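PDB 3UN7: penicillin-binding protein A from Mycobacterium tuberculosis, which probably cross-links the peptidoglycan of the mycobacterial cell wall as a penicillin-binding D,D-transpeptidase and is probably required for the regulation of cell length. Local coordinates for residues A[73-78]-A[340-345]. Residues are numbered along the deposited sequence; the frame is centred on the assembly and turned at random.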
ATOM      1  N   ARG A  73     -18.392  -8.147  -1.229  1.00 23.89           N
ATOM      2  CA  ARG A  73     -19.017  -7.749  -2.492  1.00 24.19           C
ATOM      3  C   ARG A  73     -18.381  -8.489  -3.672  1.00 25.26           C
ATOM      4  O   ARG A  73     -19.089  -9.064  -4.512  1.00 26.08           O
ATOM      5  CB  ARG A  73     -18.935  -6.232  -2.697  1.00 24.56           C
ATOM      6  CG  ARG A  73     -19.765  -5.733  -3.894  1.00 25.33           C
ATOM      7  CD  ARG A  73     -19.924  -4.208  -3.883  1.00 26.70           C
ATOM      8  NE  ARG A  73     -20.887  -3.725  -4.889  1.00 29.54           N
ATOM      9  CZ  ARG A  73     -22.215  -3.714  -4.736  1.00 34.79           C
ATOM     10  NH1 ARG A  73     -22.792  -4.182  -3.624  1.00 33.89           N
ATOM     11  NH2 ARG A  73     -22.988  -3.247  -5.711  1.00 34.18           N
ATOM     12  N   ALA A  74     -17.047  -8.465  -3.729  1.00 25.56           N
ATOM     13  CA  ALA A  74     -16.291  -9.027  -4.853  1.00 26.71           C
ATOM     14  C   ALA A  74     -16.493 -10.537  -4.978  1.00 27.62           C
ATOM     15  O   ALA A  74     -16.568 -11.074  -6.090  1.00 28.56           O
ATOM     16  CB  ALA A  74     -14.794  -8.692  -4.708  1.00 25.71           C
ATOM     17  N   GLU A  75     -16.608 -11.215  -3.837  1.00 27.30           N
ATOM     18  CA  GLU A  75     -16.758 -12.671  -3.852  1.00 27.98           C
ATOM     19  C   GLU A  75     -18.171 -13.089  -3.474  1.00 28.34           C
ATOM     20  O   GLU A  75     -18.413 -14.237  -3.127  1.00 27.42           O
ATOM     21  CB  GLU A  75     -15.714 -13.346  -2.937  1.00 27.26           C
ATOM     22  CG  GLU A  75     -14.271 -13.074  -3.314  1.00 28.17           C
ATOM     23  CD  GLU A  75     -13.844 -13.688  -4.655  1.00 30.77           C
ATOM     24  OE1 GLU A  75     -12.765 -13.313  -5.130  1.00 34.22           O
ATOM     25  OE2 GLU A  75     -14.563 -14.528  -5.234  1.00 30.77           O
ATOM     26  N   ASP A  76     -19.121 -12.164  -3.611  1.00 28.97           N
ATOM     27  CA  ASP A  76     -20.520 -12.455  -3.295  1.00 29.41           C
ATOM     28  C   ASP A  76     -21.093 -13.768  -3.877  1.00 29.77           C
ATOM     29  O   ASP A  76     -21.703 -14.536  -3.127  1.00 29.93           O
ATOM     30  CB  ASP A  76     -21.416 -11.269  -3.650  1.00 30.53           C
ATOM     31  CG  ASP A  76     -22.681 -11.219  -2.803  1.00 33.24           C
ATOM     32  OD1 ASP A  76     -22.701 -11.775  -1.687  1.00 35.24           O
ATOM     33  OD2 ASP A  76     -23.666 -10.620  -3.271  1.00 39.42           O
ATOM     34  N   PRO A  77     -20.909 -14.035  -5.198  1.00 30.70           N
ATOM     35  CA  PRO A  77     -21.484 -15.257  -5.771  1.00 30.70           C
ATOM     36  C   PRO A  77     -20.920 -16.548  -5.171  1.00 30.70           C
ATOM     37  O   PRO A  77     -21.652 -17.528  -5.014  1.00 31.14           O
ATOM     38  CB  PRO A  77     -21.125 -15.154  -7.253  1.00 32.20           C
ATOM     39  CG  PRO A  77     -20.857 -13.699  -7.499  1.00 32.11           C
ATOM     40  CD  PRO A  77     -20.198 -13.249  -6.230  1.00 30.45           C
ATOM     41  N   ILE A  78     -19.633 -16.553  -4.836  1.00 30.23           N
ATOM     42  CA  ILE A  78     -19.031 -17.700  -4.157  1.00 29.51           C
ATOM     43  C   ILE A  78     -19.571 -17.795  -2.723  1.00 29.31           C
ATOM     44  O   ILE A  78     -20.032 -18.863  -2.277  1.00 28.08           O
ATOM     45  CB  ILE A  78     -17.477 -17.631  -4.196  1.00 29.79           C
ATOM     46  CG1 ILE A  78     -16.973 -17.925  -5.627  1.00 30.29           C
ATOM     47  CG2 ILE A  78     -16.829 -18.577  -3.161  1.00 28.26           C
ATOM     48  CD1 ILE A  78     -17.011 -19.408  -6.033  1.00 33.30           C
ATOM     49  N   GLY A 340      -6.206 -16.148  -2.820  1.00 28.32           N
ATOM     50  CA  GLY A 340      -5.384 -17.295  -3.230  1.00 29.43           C
ATOM     51  C   GLY A 340      -6.188 -18.434  -3.818  1.00 29.88           C
ATOM     52  O   GLY A 340      -5.762 -19.089  -4.774  1.00 30.10           O
ATOM     53  N   SER A 341      -7.347 -18.705  -3.228  1.00 30.20           N
ATOM     54  CA  SER A 341      -8.209 -19.754  -3.758  1.00 30.99           C
ATOM     55  C   SER A 341      -9.667 -19.608  -3.350  1.00 30.63           C
ATOM     56  O   SER A 341      -9.989 -18.967  -2.358  1.00 29.62           O
ATOM     57  CB  SER A 341      -7.673 -21.155  -3.409  1.00 32.72           C
ATOM     58  OG  SER A 341      -7.586 -21.350  -2.016  1.00 33.51           O
ATOM     59  N   LEU A 342     -10.535 -20.193  -4.168  1.00 30.67           N
ATOM     60  CA  LEU A 342     -11.959 -20.288  -3.906  1.00 30.77           C
ATOM     61  C   LEU A 342     -12.267 -21.765  -3.751  1.00 31.43           C
ATOM     62  O   LEU A 342     -11.761 -22.588  -4.515  1.00 31.42           O
ATOM     63  CB  LEU A 342     -12.761 -19.714  -5.091  1.00 30.47           C
ATOM     64  CG  LEU A 342     -12.498 -18.237  -5.450  1.00 30.67           C
ATOM     65  CD1 LEU A 342     -13.215 -17.889  -6.746  1.00 31.37           C
ATOM     66  CD2 LEU A 342     -12.937 -17.332  -4.291  1.00 28.41           C
ATOM     67  N   LYS A 343     -13.110 -22.090  -2.776  1.00 32.11           N
ATOM     68  CA  LYS A 343     -13.496 -23.474  -2.497  1.00 33.85           C
ATOM     69  C   LYS A 343     -15.002 -23.586  -2.372  1.00 33.95           C
ATOM     70  O   LYS A 343     -15.680 -22.596  -2.110  1.00 32.57           O
ATOM     71  CB  LYS A 343     -12.874 -23.950  -1.177  1.00 34.07           C
ATOM     72  CG  LYS A 343     -11.359 -23.947  -1.118  1.00 38.10           C
ATOM     73  CD  LYS A 343     -10.901 -24.410   0.259  1.00 43.71           C
ATOM     74  CE  LYS A 343      -9.572 -23.789   0.684  1.00 46.66           C
ATOM     75  NZ  LYS A 343      -8.520 -23.643  -0.378  1.00 47.60           N
ATOM     76  N   GLY A 344     -15.514 -24.800  -2.540  1.00 35.30           N
ATOM     77  CA  GLY A 344     -16.923 -25.094  -2.276  1.00 36.21           C
ATOM     78  C   GLY A 344     -17.217 -25.228  -0.784  1.00 36.98           C
ATOM     79  O   GLY A 344     -16.295 -25.218   0.031  1.00 36.63           O
ATOM     80  N   PRO A 345     -18.505 -25.372  -0.418  1.00 37.95           N
ATOM     81  CA  PRO A 345     -18.933 -25.523   0.978  1.00 38.92           C
ATOM     82  C   PRO A 345     -18.245 -26.705   1.653  1.00 40.46           C
ATOM     83  O   PRO A 345     -18.026 -26.686   2.865  1.00 40.98           O
ATOM     84  CB  PRO A 345     -20.431 -25.834   0.862  1.00 38.86           C
ATOM     85  CG  PRO A 345     -20.670 -26.167  -0.564  1.00 38.91           C
ATOM     86  CD  PRO A 345     -19.653 -25.409  -1.339  1.00 38.12           C
TER
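A buried carboxylate laid against a leucine methyl is the surprise where Glu75 meets Leu342: OE2 of Glu75 comes to 3.4 Å from CD2 of Leu342. It illustrates how one apolar side chain can serve two unlike neighbours, an acid and a hydrocarbon. The glutamate chain is folded back at its second torsion (chi2 -67°), and the two side chains cross at a slant; the carboxylate carbon CD also lies 3.8 Å from Leu342 CD2. Across this contact CD2 meets the carboxylate alone, whereas the other methyl of Leu342, CD1, lies between Glu75 OE2 and Ile78 CG1, 3.9 Å from each. The remaining branch of Ile78, CG2, reaches only the fringe of the contact, 4.3 Å from the carbonyl O of Lys343.

Glu75 occupies the turn between helices 70-74 and 76-79, at the N-cap position of the second, and Ile78 follows within that helix. Both point their CB toward strand 339-343, whose Leu342 faces them. Earlier in this strand Gly340 and Ser341 form a classic beta bulge opposite Asp106. Lys343 points its CB away, and its NZ forms a salt bridge with Asp106 and donates a hydrogen bond to Ser341 OG (3.0 Å). Val105, on the adjoining strand 104-107, touches both Glu75 and Leu342, so the helical turn rests across two neighbouring strands of the mixed sheet. Chain regions belonging to the dimerisation-family and transpeptidase-family sequences thus share one small core, away from Ser193, the probable acyl-ester nucleophile.

Cohesion between the two segments comes from van der Waals contact and burial, without direct polar pairing; the low-polarity surroundings that Leu342 gives the carboxylate would probably raise the pKa of Glu75 unless other neighbours offset the effect.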